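PDB 5MVH: Baccell_00856 from Bacteroides cellulosilyticus DSM 14838, which is a beta-propeller glycoside hydrolase that probably acts as a rhamnosidase, hydrolysing glycosidic bonds in rhamnose-containing glycans. Local coordinates for residues V356-A361 and T370-T375; R395-F400 and L423-P428; S163-L168 and Q193-W198; P281-Y286 and R298-D303. All blocks are in the same frame, centred on the assembly; numbering follows the deposited sequence.

Contact 1: residues V356-A361 and T370-T375; sequences VSLAHA and TFTDLT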
loop_
_atom_site.group_PDB
_atom_site.type_symbol
_atom_site.label_atom_id
_atom_site.label_comp_id
_atom_site.label_asym_id
_atom_site.label_seq_id
_atom_site.Cartn_x
_atom_site.Cartn_y
_atom_site.Cartn_z
ATOM N N VAL A 356 8.002 2.558 15.668
ATOM C CA VAL A 356 7.857 1.523 14.656
ATOM C C VAL A 356 7.857 0.209 15.417
ATOM O O VAL A 356 8.794 -0.042 16.161
ATOM C CB VAL A 356 9.032 1.525 13.662
ATOM C CG1 VAL A 356 8.894 0.340 12.687
ATOM C CG2 VAL A 356 9.097 2.886 12.949
ATOM N N SER A 357 6.836 -0.627 15.215
ATOM C CA SER A 357 6.718 -1.902 15.926
ATOM C C SER A 357 6.518 -3.066 14.963
ATOM O O SER A 357 6.007 -2.894 13.835
ATOM C CB SER A 357 5.567 -1.861 16.907
ATOM O OG SER A 357 5.834 -0.913 17.919
ATOM N N LEU A 358 6.962 -4.230 15.433
ATOM C CA LEU A 358 6.882 -5.489 14.726
ATOM C C LEU A 358 6.100 -6.493 15.558
ATOM O O LEU A 358 6.456 -6.771 16.716
ATOM C CB LEU A 358 8.268 -6.054 14.441
ATOM C CG LEU A 358 8.347 -7.495 13.930
ATOM C CD1 LEU A 358 7.627 -7.645 12.609
ATOM C CD2 LEU A 358 9.802 -7.961 13.840
ATOM N N ALA A 359 5.045 -7.032 14.950
ATOM C CA ALA A 359 4.372 -8.218 15.447
ATOM C C ALA A 359 4.828 -9.358 14.541
ATOM O O ALA A 359 4.647 -9.294 13.326
ATOM C CB ALA A 359 2.858 -8.034 15.391
ATOM N N HIS A 360 5.466 -10.380 15.112
ATOM C CA HIS A 360 6.053 -11.458 14.316
ATOM C C HIS A 360 5.448 -12.787 14.710
ATOM O O HIS A 360 5.301 -13.040 15.897
ATOM C CB HIS A 360 7.571 -11.502 14.495
ATOM C CG HIS A 360 8.238 -12.622 13.764
ATOM N ND1 HIS A 360 8.542 -13.821 14.366
ATOM C CD2 HIS A 360 8.673 -12.726 12.480
ATOM C CE1 HIS A 360 9.127 -14.623 13.490
ATOM N NE2 HIS A 360 9.226 -13.981 12.336
ATOM N N ALA A 361 5.094 -13.622 13.717
ATOM C CA ALA A 361 4.638 -14.974 13.966
ATOM C C ALA A 361 5.543 -15.924 13.214
ATOM O O ALA A 361 5.741 -15.768 12.013
ATOM C CB ALA A 361 3.201 -15.146 13.510
ATOM N N THR A 370 5.017 -12.440 18.717
ATOM C CA THR A 370 5.918 -11.636 19.553
ATOM C C THR A 370 5.845 -10.189 19.099
ATOM O O THR A 370 5.551 -9.920 17.937
ATOM C CB THR A 370 7.376 -12.111 19.437
ATOM O OG1 THR A 370 7.804 -12.049 18.078
ATOM C CG2 THR A 370 7.516 -13.535 19.927
ATOM N N PHE A 371 6.127 -9.266 20.010
ATOM C CA PHE A 371 6.077 -7.845 19.711
ATOM C C PHE A 371 7.419 -7.243 20.044
ATOM O O PHE A 371 7.967 -7.492 21.119
ATOM C CB PHE A 371 4.959 -7.163 20.488
ATOM C CG PHE A 371 3.620 -7.807 20.269
ATOM C CD1 PHE A 371 3.203 -8.844 21.083
ATOM C CD2 PHE A 371 2.822 -7.447 19.184
ATOM C CE1 PHE A 371 1.982 -9.467 20.859
ATOM C CE2 PHE A 371 1.600 -8.063 18.959
ATOM C CZ PHE A 371 1.176 -9.072 19.802
ATOM N N THR A 372 7.953 -6.480 19.103
ATOM C CA THR A 372 9.273 -5.893 19.239
ATOM C C THR A 372 9.217 -4.480 18.671
ATOM O O THR A 372 8.666 -4.276 17.583
ATOM C CB THR A 372 10.345 -6.688 18.465
ATOM O OG1 THR A 372 10.039 -6.657 17.070
ATOM C CG2 THR A 372 10.432 -8.136 18.893
ATOM N N ASP A 373 9.754 -3.506 19.402
ATOM C CA ASP A 373 9.888 -2.147 18.869
ATOM C C ASP A 373 11.136 -2.058 18.030
ATOM O O ASP A 373 12.195 -2.562 18.424
ATOM C CB ASP A 373 9.905 -1.108 19.995
ATOM C CG ASP A 373 8.559 -0.988 20.690
ATOM O OD1 ASP A 373 7.531 -1.312 20.047
ATOM O OD2 ASP A 373 8.507 -0.597 21.889
ATOM N N LEU A 374 11.002 -1.451 16.853
ATOM C CA LEU A 374 12.136 -1.326 15.904
ATOM C C LEU A 374 12.838 0.022 15.904
ATOM O O LEU A 374 13.933 0.153 15.341
ATOM C CB LEU A 374 11.637 -1.675 14.512
ATOM C CG LEU A 374 10.906 -3.014 14.385
ATOM C CD1 LEU A 374 10.551 -3.277 12.935
ATOM C CD2 LEU A 374 11.756 -4.150 14.934
ATOM N N THR A 375 12.207 1.023 16.510
ATOM C CA THR A 375 12.799 2.321 16.785
ATOM C C THR A 375 12.678 2.603 18.286
ATOM O O THR A 375 11.730 2.150 18.933
ATOM C CB THR A 375 12.115 3.475 16.002
ATOM O OG1 THR A 375 10.720 3.566 16.340
ATOM C CG2 THR A 375 12.238 3.258 14.523
HETATM O O HOH W 1 7.958 -14.406 16.909
#
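T370 and H360 exchange two backbone bonds, T370 N reaching H360 O at 2.9 Å. The T370 hydroxyl lies near the imidazole plane, at the ring's edge, and a water joins T370 OG1 to H360 ND1 and H360 O; E342 holds H360 NE2. F371 takes the other face of the hairpin, with CE2 3.8 Å from A359 CB, a methyl small enough to sit beside a ring. T372 returns to the face of L358 and pairs with its backbone, L358 N to T372 O being 2.7 Å. Its chi1 of 63° places OG1, not the methyl, against L358, 3.2 Å from L358 CB. D373 OD1 accepts from S357 OG at 2.8 Å on its anti side, and D373 also forms salt bridges with R352 and R355. L374 brings CD1 to 3.9 Å from L358 CB. T375 OG1 takes the V356 N-H at 3.0 Å and also bonds F377 O, while its methyl packs on V356 CG2. A valine here would probably leave both V356 N and F377 O without their hydroxyl mate. Hydroxyl and water thus tie the T370 end; at the other, S357 and two arginines probably keep the D373 carboxylate charged.

Contact 2: residues R395-F400 and L423-P428; sequences RRLHLF and LEVVKP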
loop_
_atom_site.group_PDB
_atom_site.type_symbol
_atom_site.label_atom_id
_atom_site.label_comp_id
_atom_site.label_asym_id
_atom_site.label_seq_id
_atom_site.Cartn_x
_atom_site.Cartn_y
_atom_site.Cartn_z
ATOM N N ARG A 395 13.958 -11.667 -0.094
ATOM C CA ARG A 395 13.474 -11.922 1.272
ATOM C C ARG A 395 14.133 -11.018 2.328
ATOM O O ARG A 395 14.460 -11.450 3.443
ATOM C CB ARG A 395 13.638 -13.413 1.644
ATOM C CG ARG A 395 12.761 -14.315 0.808
ATOM C CD ARG A 395 11.348 -14.354 1.350
ATOM N NE ARG A 395 10.488 -15.266 0.595
ATOM C CZ ARG A 395 9.755 -14.966 -0.478
ATOM N NH1 ARG A 395 9.750 -13.747 -1.010
ATOM N NH2 ARG A 395 9.001 -15.914 -1.036
ATOM N N ARG A 396 14.298 -9.754 1.969
ATOM C CA ARG A 396 14.723 -8.728 2.915
ATOM C C ARG A 396 13.608 -7.693 3.020
ATOM O O ARG A 396 12.964 -7.345 2.016
ATOM C CB ARG A 396 16.047 -8.115 2.483
ATOM C CG ARG A 396 17.196 -9.131 2.448
ATOM C CD ARG A 396 18.406 -8.562 1.706
ATOM N NE ARG A 396 19.054 -7.537 2.500
ATOM C CZ ARG A 396 19.997 -6.685 2.077
ATOM N NH1 ARG A 396 20.439 -6.683 0.816
ATOM N NH2 ARG A 396 20.508 -5.807 2.942
ATOM N N LEU A 397 13.357 -7.258 4.244
ATOM C CA LEU A 397 12.269 -6.362 4.552
ATOM C C LEU A 397 12.860 -5.000 4.892
ATOM O O LEU A 397 13.533 -4.854 5.913
ATOM C CB LEU A 397 11.442 -6.892 5.725
ATOM C CG LEU A 397 10.311 -5.971 6.217
ATOM C CD1 LEU A 397 9.353 -5.619 5.079
ATOM C CD2 LEU A 397 9.540 -6.612 7.377
ATOM N N HIS A 398 12.612 -4.017 4.034
ATOM C CA HIS A 398 13.051 -2.648 4.259
ATOM C C HIS A 398 11.820 -1.743 4.344
ATOM O O HIS A 398 10.940 -1.812 3.467
ATOM C CB HIS A 398 13.910 -2.178 3.106
ATOM C CG HIS A 398 15.295 -2.744 3.092
ATOM N ND1 HIS A 398 16.270 -2.264 2.235
ATOM C CD2 HIS A 398 15.890 -3.700 3.849
ATOM C CE1 HIS A 398 17.396 -2.927 2.451
ATOM N NE2 HIS A 398 17.193 -3.801 3.428
ATOM N N LEU A 399 11.775 -0.888 5.360
ATOM C CA LEU A 399 10.693 0.068 5.576
ATOM C C LEU A 399 11.134 1.487 5.275
ATOM O O LEU A 399 12.265 1.854 5.572
ATOM C CB LEU A 399 10.260 0.053 7.050
ATOM C CG LEU A 399 9.845 -1.297 7.613
ATOM C CD1 LEU A 399 9.411 -1.191 9.067
ATOM C CD2 LEU A 399 8.725 -1.857 6.749
ATOM N N PHE A 400 10.231 2.275 4.715
ATOM C CA PHE A 400 10.359 3.739 4.663
ATOM C C PHE A 400 9.981 4.235 6.043
ATOM O O PHE A 400 8.870 3.970 6.496
ATOM C CB PHE A 400 9.407 4.306 3.594
ATOM C CG PHE A 400 9.564 5.788 3.346
ATOM C CD1 PHE A 400 9.067 6.707 4.265
ATOM C CD2 PHE A 400 10.158 6.260 2.188
ATOM C CE1 PHE A 400 9.196 8.080 4.053
ATOM C CE2 PHE A 400 10.280 7.627 1.957
ATOM C CZ PHE A 400 9.804 8.545 2.896
ATOM N N LEU A 423 14.875 1.388 6.978
ATOM C CA LEU A 423 15.132 0.490 8.091
ATOM C C LEU A 423 14.983 -0.960 7.664
ATOM O O LEU A 423 13.891 -1.365 7.213
ATOM C CB LEU A 423 14.163 0.815 9.226
ATOM C CG LEU A 423 14.238 -0.048 10.483
ATOM C CD1 LEU A 423 15.655 -0.099 11.018
ATOM C CD2 LEU A 423 13.288 0.507 11.524
ATOM N N GLU A 424 16.058 -1.752 7.784
ATOM C CA GLU A 424 15.970 -3.190 7.499
ATOM C C GLU A 424 15.446 -3.885 8.748
ATOM O O GLU A 424 15.886 -3.585 9.872
ATOM C CB GLU A 424 17.304 -3.841 6.988
ATOM C CG GLU A 424 17.200 -5.393 6.803
ATOM C CD GLU A 424 17.971 -6.017 5.633
ATOM O OE1 GLU A 424 18.793 -5.335 4.984
ATOM O OE2 GLU A 424 17.755 -7.233 5.334
ATOM N N VAL A 425 14.511 -4.811 8.526
ATOM C CA VAL A 425 13.848 -5.574 9.576
ATOM C C VAL A 425 14.155 -7.056 9.400
ATOM O O VAL A 425 14.066 -7.571 8.295
ATOM C CB VAL A 425 12.325 -5.381 9.514
ATOM C CG1 VAL A 425 11.619 -6.169 10.636
ATOM C CG2 VAL A 425 11.994 -3.886 9.554
ATOM N N VAL A 426 14.511 -7.721 10.500
ATOM C CA VAL A 426 14.782 -9.181 10.512
ATOM C C VAL A 426 13.952 -9.852 11.599
ATOM O O VAL A 426 13.328 -9.172 12.418
ATOM C CB VAL A 426 16.288 -9.511 10.675
ATOM C CG1 VAL A 426 17.080 -8.942 9.505
ATOM C CG2 VAL A 426 16.850 -9.001 12.013
ATOM N N LYS A 427 13.877 -11.181 11.575
ATOM C CA LYS A 427 13.106 -11.868 12.601
ATOM C C LYS A 427 13.776 -11.621 13.968
ATOM O O LYS A 427 14.990 -11.390 14.030
ATOM C CB LYS A 427 12.940 -13.360 12.295
ATOM C CG LYS A 427 14.197 -14.188 12.400
ATOM C CD LYS A 427 13.946 -15.644 12.030
ATOM C CE LYS A 427 15.282 -16.305 11.796
ATOM N NZ LYS A 427 15.154 -17.762 11.535
ATOM N N PRO A 428 12.980 -11.598 15.048
ATOM C CA PRO A 428 13.511 -11.319 16.379
ATOM C C PRO A 428 14.128 -12.556 17.039
ATOM O O PRO A 428 13.915 -13.678 16.566
ATOM C CB PRO A 428 12.277 -10.839 17.137
ATOM C CG PRO A 428 11.156 -11.615 16.514
ATOM C CD PRO A 428 11.506 -11.701 15.058
HETATM O O HOH W 2 15.363 -8.491 6.178
#
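E424 lies across from H398 in a non-hydrogen-bonded antiparallel pair, and its CB begins the contact 3.4 Å from H398 CD2. CG, anti to the backbone N (chi1 175°), continues along the imidazole at 3.6 Å from H398 CD2. CD lies in the imidazole plane at its edge, 3.2 Å from H398 NE2. E424 OE1 receives H398 NE2 at 2.7 Å; the donor keeps to its own ring plane but comes from above the carboxylate plane. The same OE1 takes R396 NH2, also at 2.7 Å, through its syn lone pair. E424 OE2 accepts R396 NE at 3.1 Å, a nearly straight bond, and a water that also reaches L397 N and V425 O. Arginine suits this place because its side-on NE and NH2 fit both oxygens. On the reverse face V425 lodges between leucines, its CB 3.7 Å from L397 CD2 and its CG2 against L399. With strand 23-29 flanking strand 418-425 on its other side, this sheet unites both chain ends, consistent with the ring closure of a beta-propeller.

Contact 3: residues S163-L168 and Q193-W198; sequences SGRGNL and QRNAYW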
loop_
_atom_site.group_PDB
_atom_site.type_symbol
_atom_site.label_atom_id
_atom_site.label_comp_id
_atom_site.label_asym_id
_atom_site.label_seq_id
_atom_site.Cartn_x
_atom_site.Cartn_y
_atom_site.Cartn_z
ATOM N N SER A 163 -17.485 10.102 -11.636
ATOM C CA SER A 163 -18.900 9.719 -11.631
ATOM C C SER A 163 -19.677 10.188 -10.391
ATOM O O SER A 163 -20.887 10.023 -10.352
ATOM C CB SER A 163 -19.045 8.203 -11.730
ATOM O OG SER A 163 -18.802 7.576 -10.484
ATOM N N GLY A 164 -18.980 10.690 -9.380
ATOM C CA GLY A 164 -19.577 10.994 -8.076
ATOM C C GLY A 164 -19.327 9.924 -7.012
ATOM O O GLY A 164 -19.605 10.140 -5.839
ATOM N N ARG A 165 -18.817 8.763 -7.428
ATOM C CA ARG A 165 -18.400 7.689 -6.518
ATOM C C ARG A 165 -17.003 7.234 -6.929
ATOM O O ARG A 165 -16.677 7.257 -8.104
ATOM C CB ARG A 165 -19.396 6.527 -6.562
ATOM C CG ARG A 165 -20.843 7.010 -6.544
ATOM C CD ARG A 165 -21.846 5.922 -6.221
ATOM N NE ARG A 165 -21.780 5.617 -4.814
ATOM C CZ ARG A 165 -22.713 5.852 -3.890
ATOM N NH1 ARG A 165 -22.443 5.503 -2.649
ATOM N NH2 ARG A 165 -23.884 6.425 -4.152
ATOM N N GLY A 166 -16.154 6.904 -5.954
ATOM C CA GLY A 166 -14.784 6.448 -6.244
ATOM C C GLY A 166 -14.811 5.109 -6.957
ATOM O O GLY A 166 -15.342 4.149 -6.427
ATOM N N ASN A 167 -14.274 5.068 -8.163
ATOM C CA ASN A 167 -14.316 3.892 -9.028
ATOM C C ASN A 167 -12.892 3.395 -9.319
ATOM O O ASN A 167 -12.003 4.205 -9.594
ATOM C CB ASN A 167 -15.013 4.213 -10.338
ATOM C CG ASN A 167 -15.040 3.015 -11.281
ATOM O OD1 ASN A 167 -15.534 1.957 -10.919
ATOM N ND2 ASN A 167 -14.461 3.171 -12.459
ATOM N N LEU A 168 -12.705 2.075 -9.239
ATOM C CA LEU A 168 -11.393 1.454 -9.465
ATOM C C LEU A 168 -11.123 1.388 -10.944
ATOM O O LEU A 168 -11.851 0.718 -11.671
ATOM C CB LEU A 168 -11.321 0.036 -8.850
ATOM C CG LEU A 168 -9.925 -0.608 -8.765
ATOM C CD1 LEU A 168 -9.934 -1.837 -7.849
ATOM C CD2 LEU A 168 -9.346 -0.978 -10.126
ATOM N N GLN A 193 -25.023 2.844 -5.009
ATOM C CA GLN A 193 -25.591 2.501 -3.725
ATOM C C GLN A 193 -24.552 2.654 -2.627
ATOM O O GLN A 193 -24.817 3.297 -1.605
ATOM C CB GLN A 193 -26.035 1.041 -3.768
ATOM C CG GLN A 193 -26.903 0.592 -2.626
ATOM C CD GLN A 193 -28.360 0.650 -2.988
ATOM O OE1 GLN A 193 -29.116 1.400 -2.379
ATOM N NE2 GLN A 193 -28.763 -0.138 -3.998
ATOM N N ARG A 194 -23.391 2.009 -2.842
ATOM C CA ARG A 194 -22.321 1.908 -1.874
ATOM C C ARG A 194 -20.972 2.279 -2.474
ATOM O O ARG A 194 -20.787 2.353 -3.700
ATOM C CB ARG A 194 -22.233 0.497 -1.292
ATOM C CG ARG A 194 -21.921 -0.634 -2.291
ATOM C CD ARG A 194 -22.066 -2.032 -1.655
ATOM N NE ARG A 194 -23.368 -2.115 -0.997
ATOM C CZ ARG A 194 -24.537 -2.319 -1.610
ATOM N NH1 ARG A 194 -24.615 -2.565 -2.922
ATOM N NH2 ARG A 194 -25.659 -2.280 -0.892
ATOM N N ASN A 195 -20.044 2.507 -1.559
ATOM C CA ASN A 195 -18.675 2.869 -1.857
ATOM C C ASN A 195 -17.774 1.677 -1.541
ATOM O O ASN A 195 -18.169 0.761 -0.831
ATOM C CB ASN A 195 -18.311 4.039 -0.978
ATOM C CG ASN A 195 -19.245 5.202 -1.189
ATOM O OD1 ASN A 195 -19.912 5.692 -0.251
ATOM N ND2 ASN A 195 -19.329 5.633 -2.431
ATOM N N ALA A 196 -16.553 1.723 -2.072
ATOM C CA ALA A 196 -15.579 0.660 -1.862
ATOM C C ALA A 196 -14.198 1.270 -1.759
ATOM O O ALA A 196 -13.962 2.318 -2.351
ATOM C CB ALA A 196 -15.632 -0.334 -2.997
ATOM N N TYR A 197 -13.330 0.623 -0.963
ATOM C CA TYR A 197 -11.943 1.052 -0.700
ATOM C C TYR A 197 -11.063 -0.184 -0.734
ATOM O O TYR A 197 -11.269 -1.098 0.037
ATOM C CB TYR A 197 -11.835 1.722 0.687
ATOM C CG TYR A 197 -12.680 2.968 0.760
ATOM C CD1 TYR A 197 -12.177 4.189 0.347
ATOM C CD2 TYR A 197 -13.997 2.913 1.156
ATOM C CE1 TYR A 197 -12.958 5.328 0.367
ATOM C CE2 TYR A 197 -14.789 4.062 1.163
ATOM C CZ TYR A 197 -14.264 5.244 0.775
ATOM O OH TYR A 197 -15.064 6.375 0.806
ATOM N N TRP A 198 -10.049 -0.171 -1.588
ATOM C CA TRP A 198 -9.313 -1.376 -1.971
ATOM C C TRP A 198 -7.825 -1.285 -1.680
ATOM O O TRP A 198 -7.276 -0.213 -1.427
ATOM C CB TRP A 198 -9.507 -1.658 -3.460
ATOM C CG TRP A 198 -9.219 -0.459 -4.350
ATOM C CD1 TRP A 198 -7.991 -0.022 -4.791
ATOM C CD2 TRP A 198 -10.167 0.460 -4.854
ATOM N NE1 TRP A 198 -8.138 1.108 -5.557
ATOM C CE2 TRP A 198 -9.464 1.426 -5.612
ATOM C CE3 TRP A 198 -11.560 0.563 -4.760
ATOM C CZ2 TRP A 198 -10.115 2.478 -6.271
ATOM C CZ3 TRP A 198 -12.188 1.599 -5.404
ATOM C CH2 TRP A 198 -11.474 2.535 -6.158
HETATM O O HOH W 3 -16.482 3.886 -4.016
#
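R165, W198 and L168 carry this contact between an inner strand of one sheet and the edge strand of the next. L168 lies over a face of the W198 indole: its CG sits above the middle of the ring system, and its CB makes a CH-pi contact 3.7 Å from the centroid of the six-membered ring, only 11° off the normal. Rotation about chi1 (51°) swings the indole toward strand 167-174, where W198 CH2 lies 3.3 Å from L168 N. A flat, broad tryptophan suits a place where one face covers a leucine and the ring also touches V157 and L210. Such packing of successive four-stranded antiparallel sheets, here 141-184 and 195-259, is how the blades of a beta-propeller meet. At the other end R165, bent at chi3 (74°), lays one face of its guanidinium over the Q193 backbone, with Q193 N 3.8 Å above the plane, while its edge faces the N195 side chain. Its long chain lets a flat guanidinium reach that backbone from the loop. Between them a water donates to G166 O at 2.7 Å and accepts from A196 N at 2.9 Å. An ST turn, S163 OG accepting R165 N, shapes the approach to R165.

Contact 4: residues P281-Y286 and R298-D303; sequences PYIATY and RIVWHD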
loop_
_atom_site.group_PDB
_atom_site.type_symbol
_atom_site.label_atom_id
_atom_site.label_comp_id
_atom_site.label_asym_id
_atom_site.label_seq_id
_atom_site.Cartn_x
_atom_site.Cartn_y
_atom_site.Cartn_z
ATOM N N PRO A 281 -3.391 -15.298 -0.479
ATOM C CA PRO A 281 -3.534 -13.906 0.008
ATOM C C PRO A 281 -3.580 -13.750 1.537
ATOM O O PRO A 281 -4.172 -14.566 2.261
ATOM C CB PRO A 281 -4.856 -13.477 -0.627
ATOM C CG PRO A 281 -5.661 -14.733 -0.627
ATOM C CD PRO A 281 -4.688 -15.840 -0.898
ATOM N N TYR A 282 -2.972 -12.666 2.012
ATOM C CA TYR A 282 -3.037 -12.265 3.422
ATOM C C TYR A 282 -3.399 -10.791 3.472
ATOM O O TYR A 282 -2.805 -9.986 2.768
ATOM C CB TYR A 282 -1.696 -12.450 4.129
ATOM C CG TYR A 282 -1.207 -13.874 4.125
ATOM C CD1 TYR A 282 -0.740 -14.446 2.956
ATOM C CD2 TYR A 282 -1.230 -14.655 5.277
ATOM C CE1 TYR A 282 -0.300 -15.746 2.923
ATOM C CE2 TYR A 282 -0.786 -15.976 5.242
ATOM C CZ TYR A 282 -0.328 -16.498 4.047
ATOM O OH TYR A 282 0.126 -17.776 3.928
ATOM N N ILE A 283 -4.340 -10.435 4.329
ATOM C CA ILE A 283 -4.812 -9.050 4.421
ATOM C C ILE A 283 -4.604 -8.570 5.854
ATOM O O ILE A 283 -4.938 -9.288 6.823
ATOM C CB ILE A 283 -6.305 -8.925 4.034
ATOM C CG1 ILE A 283 -6.587 -9.488 2.645
ATOM C CG2 ILE A 283 -6.761 -7.479 4.103
ATOM C CD1 ILE A 283 -8.032 -9.942 2.508
ATOM N N ALA A 284 -4.046 -7.364 5.995
ATOM C CA ALA A 284 -3.745 -6.786 7.298
ATOM C C ALA A 284 -4.629 -5.568 7.506
ATOM O O ALA A 284 -4.666 -4.688 6.658
ATOM C CB ALA A 284 -2.283 -6.394 7.365
ATOM N N THR A 285 -5.386 -5.570 8.599
ATOM C CA THR A 285 -6.301 -4.468 8.928
ATOM C C THR A 285 -6.591 -4.452 10.451
ATOM O O THR A 285 -5.906 -5.145 11.230
ATOM C CB THR A 285 -7.591 -4.589 8.078
ATOM O OG1 THR A 285 -8.349 -3.374 8.179
ATOM C CG2 THR A 285 -8.446 -5.800 8.527
ATOM N N TYR A 286 -7.581 -3.673 10.876
ATOM C CA TYR A 286 -8.059 -3.691 12.249
ATOM C C TYR A 286 -9.548 -3.386 12.328
ATOM O O TYR A 286 -10.120 -2.759 11.440
ATOM C CB TYR A 286 -7.294 -2.702 13.159
ATOM C CG TYR A 286 -7.367 -1.224 12.806
ATOM C CD1 TYR A 286 -8.525 -0.459 13.073
ATOM C CD2 TYR A 286 -6.240 -0.547 12.289
ATOM C CE1 TYR A 286 -8.566 0.896 12.803
ATOM C CE2 TYR A 286 -6.283 0.808 12.029
ATOM C CZ TYR A 286 -7.439 1.527 12.274
ATOM O OH TYR A 286 -7.473 2.886 11.973
ATOM N N ARG A 298 -5.781 -7.252 13.014
ATOM C CA ARG A 298 -6.194 -8.559 12.536
ATOM C C ARG A 298 -5.367 -8.981 11.327
ATOM O O ARG A 298 -4.787 -8.136 10.635
ATOM C CB ARG A 298 -7.654 -8.555 12.110
ATOM C CG ARG A 298 -8.601 -7.789 12.993
ATOM C CD ARG A 298 -8.979 -8.583 14.224
ATOM N NE ARG A 298 -9.749 -7.742 15.145
ATOM C CZ ARG A 298 -10.692 -8.165 15.976
ATOM N NH1 ARG A 298 -11.039 -9.439 16.012
ATOM N NH2 ARG A 298 -11.294 -7.288 16.787
ATOM N N ILE A 299 -5.355 -10.288 11.076
ATOM C CA ILE A 299 -4.822 -10.865 9.839
ATOM C C ILE A 299 -5.914 -11.751 9.243
ATOM O O ILE A 299 -6.564 -12.507 9.984
ATOM C CB ILE A 299 -3.499 -11.634 10.082
ATOM C CG1 ILE A 299 -2.911 -12.108 8.763
ATOM C CG2 ILE A 299 -3.669 -12.801 11.067
ATOM C CD1 ILE A 299 -1.415 -12.324 8.830
ATOM N N VAL A 300 -6.153 -11.620 7.935
ATOM C CA VAL A 300 -7.215 -12.377 7.232
ATOM C C VAL A 300 -6.530 -13.051 6.056
ATOM O O VAL A 300 -5.866 -12.380 5.257
ATOM C CB VAL A 300 -8.380 -11.447 6.819
ATOM C CG1 VAL A 300 -9.471 -12.191 6.005
ATOM C CG2 VAL A 300 -8.973 -10.791 8.054
ATOM N N TRP A 301 -6.617 -14.375 5.951
ATOM C CA TRP A 301 -5.864 -15.068 4.910
ATOM C C TRP A 301 -6.567 -16.321 4.439
ATOM O O TRP A 301 -7.397 -16.851 5.158
ATOM C CB TRP A 301 -4.453 -15.413 5.373
ATOM C CG TRP A 301 -4.284 -16.623 6.289
ATOM C CD1 TRP A 301 -3.806 -17.871 5.925
ATOM C CD2 TRP A 301 -4.498 -16.680 7.707
ATOM N NE1 TRP A 301 -3.745 -18.696 7.022
ATOM C CE2 TRP A 301 -4.176 -17.996 8.127
ATOM C CE3 TRP A 301 -4.968 -15.761 8.664
ATOM C CZ2 TRP A 301 -4.299 -18.412 9.471
ATOM C CZ3 TRP A 301 -5.095 -16.176 9.998
ATOM C CH2 TRP A 301 -4.756 -17.496 10.384
ATOM N N HIS A 302 -6.235 -16.728 3.220
ATOM C CA HIS A 302 -6.780 -17.949 2.615
ATOM C C HIS A 302 -5.605 -18.867 2.431
ATOM O O HIS A 302 -4.581 -18.473 1.848
ATOM C CB HIS A 302 -7.424 -17.665 1.270
ATOM C CG HIS A 302 -8.251 -18.789 0.737
ATOM N ND1 HIS A 302 -7.745 -19.776 -0.078
ATOM C CD2 HIS A 302 -9.563 -19.070 0.894
ATOM C CE1 HIS A 302 -8.714 -20.600 -0.421
ATOM N NE2 HIS A 302 -9.829 -20.190 0.152
ATOM N N ASP A 303 -5.736 -20.094 2.919
ATOM C CA ASP A 303 -4.615 -21.041 2.925
ATOM C C ASP A 303 -4.590 -22.033 1.762
ATOM O O ASP A 303 -3.865 -23.042 1.799
ATOM C CB ASP A 303 -4.575 -21.775 4.277
ATOM C CG ASP A 303 -5.789 -22.637 4.531
ATOM O OD1 ASP A 303 -6.624 -22.797 3.606
ATOM O OD2 ASP A 303 -5.895 -23.138 5.669
#
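Y282 and W301 form the tight end of this hairpin, where Y282 CD2 comes within 3.3 Å of W301 CB. Their rings are nearly parallel, 3° apart, but slid so far that they barely overlap; Y282 CE2 lies 3.6 Å from W301 CD1. The tyrosine ring gets there with CG anti to its carbonyl carbon (chi1 -60°), and I299 CD1 meets its edge. Nearby, I283 N bonds V300 O at a short 2.6 Å, and P281, which has no N-H to give, offers its carbonyl to H302 N at 3.1 Å while its ring lies beside H302 CB. A leucine in place of Y282 would probably leave W301 CB without the ring carbon packed against it and D276 without the phenol that bonds it. Packing is slacker at the other end, although the touching residues there are buried as well. T285 N reaches R298 O only weakly, at 3.3 Å, whereas R298 N to T285 O is 2.8 Å. R298 sends its guanidinium elsewhere, to hydrogen bonds with W287 O and Q296 O, a cation-pi contact with W287 and a salt bridge with D289. The two strands are the middle pair of a four-stranded blade, between strands 272-275 and 307-311; Y282 and A284 pack on strand 335-339, whereas T285 and V300 face L226 of strand 223-231.

From the N terminus the contacts follow one another in series, none nested in or crossing another. Contact 3 comes first, closing a loop of 24 residues and joining two successive sheets. Contact 4 closes an 11-residue connection within the sheet that comes next along the chain, and contact 1 an 8-residue one in the sheet after that. Contact 2 closes 22 residues and ties strand 397-402 to the C-terminal strand. Contacts 1 and 2 touch, with H360 CG 3.6 Å from P428 CD and L374 CD1 3.7 Å from V425 CG2, binding the last two sheets together. Contact 3 lies across the chain's centre from both, its centre about 34 Å from each of theirs.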